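Local coordinates for protein anti-h(o) lectin I (Ulex europaeus, PDB 1FX5) that binds L-fucose as a homodimeric legume lectin with manganese and calcium sites, specific for the O(H) blood group, at the interface of chains A and B. Numbering follows the deposited sequence. Chains: chain A/B, Anti-h(o) lectin I.

Contact 1: the interface of chains A and B. Residues chain A 6-9, 17; chain B 1-2, 209.
At the dimer interface of this legume lectin, the N-terminal end of chain B, B:Ser1 and B:Asp2, lies against strand 3-8 of chain A and is held by backbone, carboxylate and ring contacts. The terminal amino group, B:Ser1 N, donates to the carboxylate oxygen A:Asp17 OD1 at 2.7 Å. It arrives on the syn side of that oxygen, tilted somewhat out of the carboxylate plane. If the amino group is protonated, as a chain terminus usually is, the bond would gain electrostatic strength.

Just beyond the amino group, B:Ser1 sits over a face of the A:Phe8 ring. Its CB stands 3.8 Å from the ring centroid of A:Phe8 in a CH-pi contact, while its CA leans toward the CD1-CE1 side. The ring's rim meets A:Asp17 OD2 and A:Phe6 CE1 in plane, so the phenyl group is flanked within its own chain as well.

Next along the chain, B:Asp2 N donates to the backbone carbonyl A:Lys7 O over 2.8 Å. The side chain of B:Asp2 in turn accepts from A:Lys9, just past the end of strand 3-8: CG lies beside its own backbone N (chi1 -63°), which carries OD2 to A:Lys9 N at 2.8 Å. That bond is almost straight, 176° at the hydrogen. The extended A:Lys9 chain crosses the B:Asp2 side chain at a slant, its CG 4.1 Å from B:Asp2 CG. Its ammonium NZ remains 5.3 Å from B:Asp2 OD1, a separation at which any attraction would be long-range.

The same A:Asp17 carboxylate also meets the benzo edge of B:Trp209, with ring and carboxylate planes 69° apart; B:Trp209 CH2 is 3.5 Å from OD2 of A:Asp17.

In the fold, the N-terminal segment of B thus spans from the end of strand 3-8 of A to the loop carrying A:Asp17, with B:Trp209 opening strand 209-219 beside it.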
loop_
_atom_site.group_PDB
_atom_site.type_symbol
_atom_site.label_atom_id
_atom_site.label_comp_id
_atom_site.label_asym_id
_atom_site.label_seq_id
_atom_site.Cartn_x
_atom_site.Cartn_y
_atom_site.Cartn_z
ATOM N N PHE A 6 6.633 4.189 -2.018
ATOM C CA PHE A 6 6.156 3.805 -3.339
ATOM C C PHE A 6 6.544 4.891 -4.317
ATOM O O PHE A 6 6.826 6.033 -3.903
ATOM C CB PHE A 6 4.625 3.550 -3.369
ATOM C CG PHE A 6 3.780 4.711 -2.906
ATOM C CD1 PHE A 6 3.558 5.820 -3.740
ATOM C CD2 PHE A 6 3.123 4.656 -1.691
ATOM C CE1 PHE A 6 2.682 6.847 -3.372
ATOM C CE2 PHE A 6 2.257 5.665 -1.324
ATOM C CZ PHE A 6 2.031 6.763 -2.169
ATOM N N LYS A 7 6.618 4.536 -5.598
ATOM C CA LYS A 7 6.977 5.493 -6.642
ATOM C C LYS A 7 6.205 5.193 -7.911
ATOM O O LYS A 7 6.141 4.033 -8.357
ATOM C CB LYS A 7 8.474 5.453 -6.962
ATOM C CG LYS A 7 8.899 6.542 -7.941
ATOM C CD LYS A 7 10.239 6.267 -8.607
ATOM C CE LYS A 7 11.414 6.435 -7.658
ATOM N NZ LYS A 7 12.719 6.261 -8.383
ATOM N N PHE A 8 5.571 6.221 -8.453
ATOM C CA PHE A 8 4.800 6.104 -9.677
ATOM C C PHE A 8 5.589 6.966 -10.672
ATOM O O PHE A 8 5.704 8.195 -10.480
ATOM C CB PHE A 8 3.410 6.746 -9.539
ATOM C CG PHE A 8 2.416 5.961 -8.724
ATOM C CD1 PHE A 8 1.547 5.065 -9.339
ATOM C CD2 PHE A 8 2.280 6.192 -7.357
ATOM C CE1 PHE A 8 0.553 4.412 -8.606
ATOM C CE2 PHE A 8 1.289 5.540 -6.620
ATOM C CZ PHE A 8 0.422 4.647 -7.250
ATOM N N LYS A 9 6.168 6.346 -11.699
ATOM C CA LYS A 9 6.931 7.089 -12.710
ATOM C C LYS A 9 5.948 7.780 -13.660
ATOM O O LYS A 9 6.286 8.752 -14.325
ATOM C CB LYS A 9 7.867 6.162 -13.447
ATOM C CG LYS A 9 8.970 5.705 -12.548
ATOM C CD LYS A 9 9.858 4.702 -13.219
ATOM C CE LYS A 9 11.019 4.371 -12.307
ATOM N NZ LYS A 9 11.519 3.018 -12.624
ATOM N N ASP A 17 -4.284 0.388 -7.609
ATOM C CA ASP A 17 -3.855 0.928 -6.327
ATOM C C ASP A 17 -4.193 2.375 -5.939
ATOM O O ASP A 17 -3.592 2.908 -4.995
ATOM C CB ASP A 17 -2.364 0.644 -6.117
ATOM C CG ASP A 17 -1.479 1.298 -7.166
ATOM O OD1 ASP A 17 -0.240 1.162 -7.046
ATOM O OD2 ASP A 17 -2.007 1.937 -8.109
ATOM N N SER B 1 1.862 0.982 -8.777
ATOM C CA SER B 1 3.086 1.817 -8.755
ATOM C C SER B 1 4.199 1.022 -9.422
ATOM O O SER B 1 3.975 -0.113 -9.828
ATOM C CB SER B 1 3.464 2.122 -7.301
ATOM O OG SER B 1 3.687 0.939 -6.544
ATOM N N ASP B 2 5.379 1.620 -9.563
ATOM C CA ASP B 2 6.523 0.944 -10.181
ATOM C C ASP B 2 7.389 0.292 -9.092
ATOM O O ASP B 2 7.877 -0.828 -9.261
ATOM C CB ASP B 2 7.329 1.937 -11.020
ATOM C CG ASP B 2 6.513 2.505 -12.165
ATOM O OD1 ASP B 2 6.353 1.801 -13.180
ATOM O OD2 ASP B 2 5.988 3.623 -12.050
ATOM N N TRP B 209 -1.785 -7.419 -11.926
ATOM C CA TRP B 209 -1.933 -6.957 -10.551
ATOM C C TRP B 209 -2.302 -8.146 -9.653
ATOM O O TRP B 209 -3.266 -8.862 -9.930
ATOM C CB TRP B 209 -3.006 -5.864 -10.450
ATOM C CG TRP B 209 -2.641 -4.561 -11.119
ATOM C CD1 TRP B 209 -2.791 -4.253 -12.434
ATOM C CD2 TRP B 209 -2.072 -3.393 -10.495
ATOM N NE1 TRP B 209 -2.358 -2.972 -12.678
ATOM C CE2 TRP B 209 -1.907 -2.420 -11.506
ATOM C CE3 TRP B 209 -1.680 -3.080 -9.190
ATOM C CZ2 TRP B 209 -1.366 -1.144 -11.252
ATOM C CZ3 TRP B 209 -1.139 -1.814 -8.938
ATOM C CH2 TRP B 209 -0.989 -0.860 -9.967
#

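Contact 2: the interface of chains A and B. Residues chain A 1-2, 54, 209; chain B 6-8, 16-17.
With CG between its backbone N and carbonyl carbon (chi1 59°), B:Asp17 turns its carboxylate toward A:Ser1 and A:Trp209. A:Trp209 has CG anti to its carbonyl carbon (chi1 -67°), and this swings the benzo end of the indole to meet the acid. The two groups cross at about a right angle, their planes 66° apart. CZ3 of the A:Trp209 indole lies 3.5 Å from B:Asp17 CG, and OD1 of the acid sits at the ring edge, in plane.

B:Lys16 covers part of one indole face. Its backbone N stands 3.6 Å above the plane of the A:Trp209 ring, displaced toward the rim, and its aliphatic chain runs past the indole in the opposite direction, with CD 3.9 Å from A:Trp209 CB. B:Lys16 NZ ends near A:Trp209 CD1. On the neighbouring flank, the A:Pro54 ring crosses the lysine chain and packs by CG and CD against its CB and carbonyl oxygen.

The terminal amino group A:Ser1 N donates to B:Asp17 OD1 at 2.8 Å, approaching on the syn side but tilted from the carboxylate plane. Behind that amino group, A:Ser1 CA rests over the B:Phe8 ring in a CH-pi contact, offset toward the rim. A:Asp2 N extends the attachment with a 2.9 Å bond to the strand carbonyl B:Lys7 O.

The carboxylate oxygen B:Asp17 OD1 has a further partner in water 1, 2.7 Å away. The O atom of water 1 also sits 3.0 Å from A:Pro54 O, a backbone carbonyl, and so bridges the two subunits.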
loop_
_atom_site.group_PDB
_atom_site.type_symbol
_atom_site.label_atom_id
_atom_site.label_comp_id
_atom_site.label_asym_id
_atom_site.label_seq_id
_atom_site.Cartn_x
_atom_site.Cartn_y
_atom_site.Cartn_z
ATOM N N SER A 1 1.857 -0.355 8.636
ATOM C CA SER A 1 3.268 -0.800 8.618
ATOM C C SER A 1 4.045 0.261 9.355
ATOM O O SER A 1 3.447 1.217 9.834
ATOM C CB SER A 1 3.778 -0.911 7.180
ATOM O OG SER A 1 3.724 0.336 6.511
ATOM N N ASP A 2 5.349 0.060 9.503
ATOM C CA ASP A 2 6.221 1.011 10.184
ATOM C C ASP A 2 6.908 1.854 9.113
ATOM O O ASP A 2 7.222 3.019 9.353
ATOM C CB ASP A 2 7.287 0.299 11.025
ATOM C CG ASP A 2 6.694 -0.454 12.209
ATOM O OD1 ASP A 2 6.482 0.167 13.267
ATOM O OD2 ASP A 2 6.430 -1.664 12.083
ATOM N N PRO A 54 -3.921 2.747 3.871
ATOM C CA PRO A 54 -3.763 3.812 4.876
ATOM C C PRO A 54 -2.306 3.806 5.394
ATOM O O PRO A 54 -1.609 2.775 5.349
ATOM C CB PRO A 54 -4.739 3.402 5.983
ATOM C CG PRO A 54 -5.776 2.590 5.264
ATOM C CD PRO A 54 -4.946 1.774 4.295
ATOM N N TRP A 209 -4.131 6.456 11.850
ATOM C CA TRP A 209 -4.043 5.999 10.455
ATOM C C TRP A 209 -4.754 6.998 9.547
ATOM O O TRP A 209 -5.943 7.315 9.772
ATOM C CB TRP A 209 -4.698 4.616 10.278
ATOM C CG TRP A 209 -3.996 3.485 10.973
ATOM C CD1 TRP A 209 -4.112 3.134 12.289
ATOM C CD2 TRP A 209 -3.096 2.526 10.377
ATOM N NE1 TRP A 209 -3.344 2.019 12.553
ATOM C CE2 TRP A 209 -2.715 1.622 11.398
ATOM C CE3 TRP A 209 -2.575 2.344 9.087
ATOM C CZ2 TRP A 209 -1.837 0.546 11.166
ATOM C CZ3 TRP A 209 -1.703 1.280 8.857
ATOM C CH2 TRP A 209 -1.345 0.394 9.894
ATOM N N PHE B 6 7.484 -2.090 2.012
ATOM C CA PHE B 6 6.942 -1.829 3.327
ATOM C C PHE B 6 7.636 -2.722 4.317
ATOM O O PHE B 6 8.218 -3.741 3.939
ATOM C CB PHE B 6 5.435 -2.048 3.356
ATOM C CG PHE B 6 4.995 -3.380 2.850
ATOM C CD1 PHE B 6 5.135 -4.519 3.631
ATOM C CD2 PHE B 6 4.355 -3.482 1.637
ATOM C CE1 PHE B 6 4.633 -5.734 3.204
ATOM C CE2 PHE B 6 3.852 -4.690 1.205
ATOM C CZ PHE B 6 3.987 -5.819 1.989
ATOM N N LYS B 7 7.560 -2.357 5.586
ATOM C CA LYS B 7 8.198 -3.139 6.615
ATOM C C LYS B 7 7.354 -3.110 7.866
ATOM O O LYS B 7 6.872 -2.038 8.260
ATOM C CB LYS B 7 9.564 -2.531 6.884
ATOM C CG LYS B 7 10.431 -3.262 7.865
ATOM C CD LYS B 7 11.785 -2.546 7.986
ATOM C CE LYS B 7 12.704 -3.227 8.994
ATOM N NZ LYS B 7 13.766 -2.311 9.494
ATOM N N PHE B 8 7.082 -4.289 8.421
ATOM C CA PHE B 8 6.288 -4.438 9.642
ATOM C C PHE B 8 7.248 -5.006 10.705
ATOM O O PHE B 8 7.669 -6.160 10.583
ATOM C CB PHE B 8 5.169 -5.466 9.463
ATOM C CG PHE B 8 3.980 -4.985 8.682
ATOM C CD1 PHE B 8 2.831 -4.552 9.346
ATOM C CD2 PHE B 8 3.955 -5.079 7.298
ATOM C CE1 PHE B 8 1.682 -4.234 8.649
ATOM C CE2 PHE B 8 2.810 -4.763 6.594
ATOM C CZ PHE B 8 1.666 -4.341 7.268
ATOM N N LYS B 16 -4.976 -0.974 9.942
ATOM C CA LYS B 16 -5.880 -0.829 8.811
ATOM C C LYS B 16 -5.314 -1.200 7.433
ATOM O O LYS B 16 -6.013 -1.039 6.427
ATOM C CB LYS B 16 -6.413 0.605 8.761
ATOM C CG LYS B 16 -7.205 1.024 9.970
ATOM C CD LYS B 16 -7.867 2.388 9.735
ATOM C CE LYS B 16 -8.809 2.779 10.870
ATOM N NZ LYS B 16 -8.128 2.667 12.205
ATOM N N ASP B 17 -4.078 -1.696 7.367
ATOM C CA ASP B 17 -3.502 -2.056 6.070
ATOM C C ASP B 17 -3.360 -3.549 5.721
ATOM O O ASP B 17 -2.501 -3.902 4.910
ATOM C CB ASP B 17 -2.171 -1.326 5.829
ATOM C CG ASP B 17 -1.134 -1.618 6.895
ATOM O OD1 ASP B 17 0.012 -1.166 6.724
ATOM O OD2 ASP B 17 -1.450 -2.279 7.910
HETATM O O HOH W 1 0.563 0.759 4.885
#

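The C-alpha centres of contact 1 and contact 2 lie about 16 Å apart, and the two-fold axis of the homodimer exchanges the chain roles between them. Each places one N-terminus against strand 3-8 of the opposite subunit, with the same aspartate at position 17 and the same tryptophan opening strand 209-219. Contact 1 also takes in the loop residue that follows strand 3-8, whereas contact 2 extends to the lysine that precedes the aspartate in the same loop and to the proline at position 54. The reciprocal exchange of chain ends ties the subunits together twice, consistent with stable pairing of the two lectin domains.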